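Local atomic coordinates of post-proline cleaving enzyme (Rickettsia typhi, PDB entry 4HVT), a protein that probably acts as a serine endopeptidase of the prolyl oligopeptidase family, cutting peptides after proline. Residues A[343-353]-A[363-371]. Sequence-based numbering, arbitrary orientation.
Sequences LFTPTANEVFN and FLATYDNVV
Val351 and Tyr367 pair near the open end of the hairpin 350-357/362-368, the first two strands of one blade in the beta-propeller domain, with 343-344 arriving from the last strand of the preceding blade. Val351 N donates to Tyr367 O (2.9 Å) and Tyr367 N returns the bond to Val351 O. Asn353 N to Ala365 O extends the ladder, and a bond from Asn369 N to Asn349 O (2.8 Å) closes it beside the turn 347-350. Val351 CG1 lies at the edge of the Tyr367 ring, 3.9 Å from Tyr367 CB. The Asn353 amide crosses the same ring with its plane turned 34° from it, Asn353 CG standing 3.5 Å from Tyr367 CE2; water 5 joins Asn353 OD1 to Tyr367 OH, and water 4 joins Asn353 ND2 to Thr366 O. On the side facing the preceding blade, Thr366 CG2 sits over one face of the Phe344 ring, 4.1 Å from its centroid, in a CH-pi contact, while Pro346 N lies over the opposite face. With CG anti to the backbone N (chi1 166°), Leu364 sends CD1 to the edge of the Phe352 ring, 3.7 Å from Phe352 CE1. Thr347 N and Thr347 OG1 grip Glu350 OE1 from opposite faces of the carboxylate, and water 3 links Glu350 OE2 to Thr366 OG1. The inter-blade connection is thus tied to the hairpin by the Asn349-Asn369 backbone bond and by Thr347 on the Glu350 carboxylate, whose donors probably favour its ionised form, though the nearby Asp368 carboxylate would oppose this, while Thr366 against Phe344 joins the two blades.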
loop_
_atom_site.group_PDB
_atom_site.type_symbol
_atom_site.label_atom_id
_atom_site.label_comp_id
_atom_site.label_asym_id
_atom_site.label_seq_id
_atom_site.Cartn_x
_atom_site.Cartn_y
_atom_site.Cartn_z
ATOM N N LEU A 343 5.320 22.804 12.290
ATOM C CA LEU A 343 4.851 23.205 10.946
ATOM C C LEU A 343 3.403 22.902 10.649
ATOM O O LEU A 343 2.839 23.485 9.708
ATOM C CB LEU A 343 5.706 22.604 9.875
ATOM C CG LEU A 343 7.142 23.183 10.010
ATOM C CD1 LEU A 343 7.927 22.685 8.840
ATOM C CD2 LEU A 343 7.173 24.689 10.114
ATOM N N PHE A 344 2.794 22.041 11.426
ATOM C CA PHE A 344 1.404 21.639 11.199
ATOM C C PHE A 344 0.836 21.219 12.526
ATOM O O PHE A 344 1.423 20.413 13.207
ATOM C CB PHE A 344 1.357 20.477 10.204
ATOM C CG PHE A 344 0.003 19.832 10.036
ATOM C CD1 PHE A 344 -1.044 20.544 9.443
ATOM C CD2 PHE A 344 -0.249 18.537 10.439
ATOM C CE1 PHE A 344 -2.305 19.976 9.298
ATOM C CE2 PHE A 344 -1.510 17.958 10.247
ATOM C CZ PHE A 344 -2.532 18.670 9.677
ATOM N N THR A 345 -0.332 21.765 12.848
ATOM C CA THR A 345 -1.034 21.476 14.094
ATOM C C THR A 345 -2.456 21.217 13.628
ATOM O O THR A 345 -3.154 22.142 13.304
ATOM C CB THR A 345 -1.022 22.686 15.076
ATOM O OG1 THR A 345 0.337 23.082 15.394
ATOM C CG2 THR A 345 -1.802 22.353 16.371
ATOM N N PRO A 346 -2.873 19.965 13.579
ATOM C CA PRO A 346 -4.176 19.714 12.948
ATOM C C PRO A 346 -5.318 20.236 13.745
ATOM O O PRO A 346 -5.400 19.944 14.946
ATOM C CB PRO A 346 -4.261 18.167 12.913
ATOM C CG PRO A 346 -3.314 17.742 13.965
ATOM C CD PRO A 346 -2.217 18.737 13.997
ATOM N N THR A 347 -6.249 20.910 13.077
ATOM C CA THR A 347 -7.581 21.137 13.649
ATOM C C THR A 347 -8.401 19.834 13.591
ATOM O O THR A 347 -7.985 18.809 13.082
ATOM C CB THR A 347 -8.326 22.313 12.958
ATOM O OG1 THR A 347 -8.580 22.043 11.561
ATOM C CG2 THR A 347 -7.481 23.611 13.072
ATOM N N ALA A 348 -9.606 19.894 14.142
ATOM C CA ALA A 348 -10.382 18.713 14.373
ATOM C C ALA A 348 -10.530 17.707 13.219
ATOM O O ALA A 348 -10.437 16.493 13.431
ATOM C CB ALA A 348 -11.760 19.137 14.819
ATOM N N ASN A 349 -10.768 18.209 12.015
ATOM C CA ASN A 349 -11.001 17.348 10.858
ATOM C C ASN A 349 -9.747 17.173 9.967
ATOM O O ASN A 349 -9.843 16.629 8.871
ATOM C CB ASN A 349 -12.125 17.903 10.023
ATOM C CG ASN A 349 -13.448 17.876 10.751
ATOM O OD1 ASN A 349 -13.640 17.062 11.663
ATOM N ND2 ASN A 349 -14.356 18.745 10.327
ATOM N N GLU A 350 -8.609 17.655 10.427
ATOM C CA GLU A 350 -7.379 17.630 9.605
ATOM C C GLU A 350 -6.473 16.462 9.944
ATOM O O GLU A 350 -6.418 15.986 11.121
ATOM C CB GLU A 350 -6.548 18.919 9.741
ATOM C CG GLU A 350 -7.198 20.169 9.130
ATOM C CD GLU A 350 -6.237 21.333 9.261
ATOM O OE1 GLU A 350 -6.205 21.978 10.329
ATOM O OE2 GLU A 350 -5.460 21.567 8.303
ATOM N N VAL A 351 -5.742 16.024 8.929
ATOM C CA VAL A 351 -4.702 15.018 9.118
ATOM C C VAL A 351 -3.539 15.270 8.144
ATOM O O VAL A 351 -3.740 15.705 7.022
ATOM C CB VAL A 351 -5.253 13.583 8.978
ATOM C CG1 VAL A 351 -5.640 13.268 7.513
ATOM C CG2 VAL A 351 -4.225 12.567 9.430
ATOM N N PHE A 352 -2.328 14.989 8.597
ATOM C CA PHE A 352 -1.184 14.945 7.729
ATOM C C PHE A 352 -1.204 13.840 6.670
ATOM O O PHE A 352 -1.596 12.685 6.939
ATOM C CB PHE A 352 0.072 14.786 8.606
ATOM C CG PHE A 352 1.347 14.630 7.816
ATOM C CD1 PHE A 352 1.987 15.744 7.302
ATOM C CD2 PHE A 352 1.921 13.383 7.609
ATOM C CE1 PHE A 352 3.210 15.608 6.607
ATOM C CE2 PHE A 352 3.123 13.236 6.943
ATOM C CZ PHE A 352 3.751 14.348 6.378
ATOM N N ASN A 353 -0.808 14.152 5.432
ATOM C CA ASN A 353 -0.658 13.156 4.417
ATOM C C ASN A 353 0.826 12.874 4.087
ATOM O O ASN A 353 1.361 11.788 4.414
ATOM C CB ASN A 353 -1.498 13.478 3.182
ATOM C CG ASN A 353 -1.530 12.358 2.160
ATOM O OD1 ASN A 353 -1.175 11.201 2.434
ATOM N ND2 ASN A 353 -1.946 12.710 0.934
ATOM N N PHE A 363 6.510 20.803 -0.218
ATOM C CA PHE A 363 5.081 20.647 -0.355
ATOM C C PHE A 363 4.549 19.855 0.834
ATOM O O PHE A 363 5.081 18.773 1.161
ATOM C CB PHE A 363 4.777 19.799 -1.609
ATOM C CG PHE A 363 4.952 20.546 -2.903
ATOM C CD1 PHE A 363 6.204 20.971 -3.362
ATOM C CD2 PHE A 363 3.869 20.738 -3.718
ATOM C CE1 PHE A 363 6.342 21.600 -4.585
ATOM C CE2 PHE A 363 4.008 21.407 -4.913
ATOM C CZ PHE A 363 5.200 21.805 -5.365
ATOM N N LEU A 364 3.555 20.419 1.505
ATOM C CA LEU A 364 2.920 19.813 2.621
ATOM C C LEU A 364 1.508 19.498 2.175
ATOM O O LEU A 364 0.691 20.395 1.985
ATOM C CB LEU A 364 2.887 20.753 3.814
ATOM C CG LEU A 364 1.964 20.391 4.993
ATOM C CD1 LEU A 364 2.290 19.029 5.590
ATOM C CD2 LEU A 364 1.840 21.480 5.995
ATOM N N ALA A 365 1.254 18.206 2.061
ATOM C CA ALA A 365 -0.035 17.694 1.656
ATOM C C ALA A 365 -0.763 17.173 2.883
ATOM O O ALA A 365 -0.209 16.402 3.694
ATOM C CB ALA A 365 0.120 16.632 0.597
ATOM N N THR A 366 -1.997 17.596 3.057
ATOM C CA THR A 366 -2.874 17.177 4.161
ATOM C C THR A 366 -4.270 16.815 3.641
ATOM O O THR A 366 -4.543 16.932 2.458
ATOM C CB THR A 366 -3.035 18.289 5.229
ATOM O OG1 THR A 366 -3.659 19.491 4.674
ATOM C CG2 THR A 366 -1.665 18.698 5.798
ATOM N N TYR A 367 -5.146 16.342 4.529
ATOM C CA TYR A 367 -6.583 16.285 4.279
ATOM C C TYR A 367 -7.312 17.092 5.345
ATOM O O TYR A 367 -6.914 17.149 6.514
ATOM C CB TYR A 367 -7.130 14.869 4.319
ATOM C CG TYR A 367 -6.595 13.935 3.249
ATOM C CD1 TYR A 367 -7.157 13.919 1.957
ATOM C CD2 TYR A 367 -5.521 13.091 3.496
ATOM C CE1 TYR A 367 -6.663 13.073 0.997
ATOM C CE2 TYR A 367 -5.031 12.254 2.514
ATOM C CZ TYR A 367 -5.615 12.249 1.268
ATOM O OH TYR A 367 -5.110 11.403 0.287
ATOM N N ASP A 368 -8.371 17.739 4.918
ATOM C CA ASP A 368 -9.343 18.360 5.800
ATOM C C ASP A 368 -10.690 17.701 5.478
ATOM O O ASP A 368 -11.219 17.885 4.373
ATOM C CB ASP A 368 -9.409 19.858 5.478
ATOM C CG ASP A 368 -10.408 20.601 6.327
ATOM O OD1 ASP A 368 -11.021 19.966 7.205
ATOM O OD2 ASP A 368 -10.564 21.860 6.145
ATOM N N ASN A 369 -11.218 16.902 6.405
ATOM C CA ASN A 369 -12.406 16.114 6.142
ATOM C C ASN A 369 -12.256 15.264 4.877
ATOM O O ASN A 369 -13.161 15.109 4.082
ATOM C CB ASN A 369 -13.645 17.021 6.132
ATOM C CG ASN A 369 -14.891 16.271 6.535
ATOM O OD1 ASN A 369 -14.826 15.231 7.202
ATOM N ND2 ASN A 369 -16.045 16.794 6.143
ATOM N N VAL A 370 -11.091 14.627 4.762
ATOM C CA VAL A 370 -10.771 13.676 3.666
ATOM C C VAL A 370 -10.843 14.334 2.302
ATOM O O VAL A 370 -11.093 13.673 1.316
ATOM C CB VAL A 370 -11.647 12.389 3.722
ATOM C CG1 VAL A 370 -10.887 11.227 3.120
ATOM C CG2 VAL A 370 -12.039 12.051 5.138
ATOM N N VAL A 371 -10.566 15.640 2.269
ATOM C CA VAL A 371 -10.367 16.400 1.037
ATOM C C VAL A 371 -8.906 16.941 1.030
ATOM O O VAL A 371 -8.454 17.573 1.993
ATOM C CB VAL A 371 -11.308 17.608 0.943
ATOM C CG1 VAL A 371 -11.081 18.305 -0.387
ATOM C CG2 VAL A 371 -12.753 17.162 1.078
HETATM O O HOH W 1 -9.307 14.361 7.078
HETATM O O HOH W 2 -13.638 20.417 7.913
HETATM O O HOH W 3 -5.935 20.633 5.742
HETATM O O HOH W 4 -3.186 15.355 0.462
HETATM O O HOH W 5 -3.525 9.456 1.029
#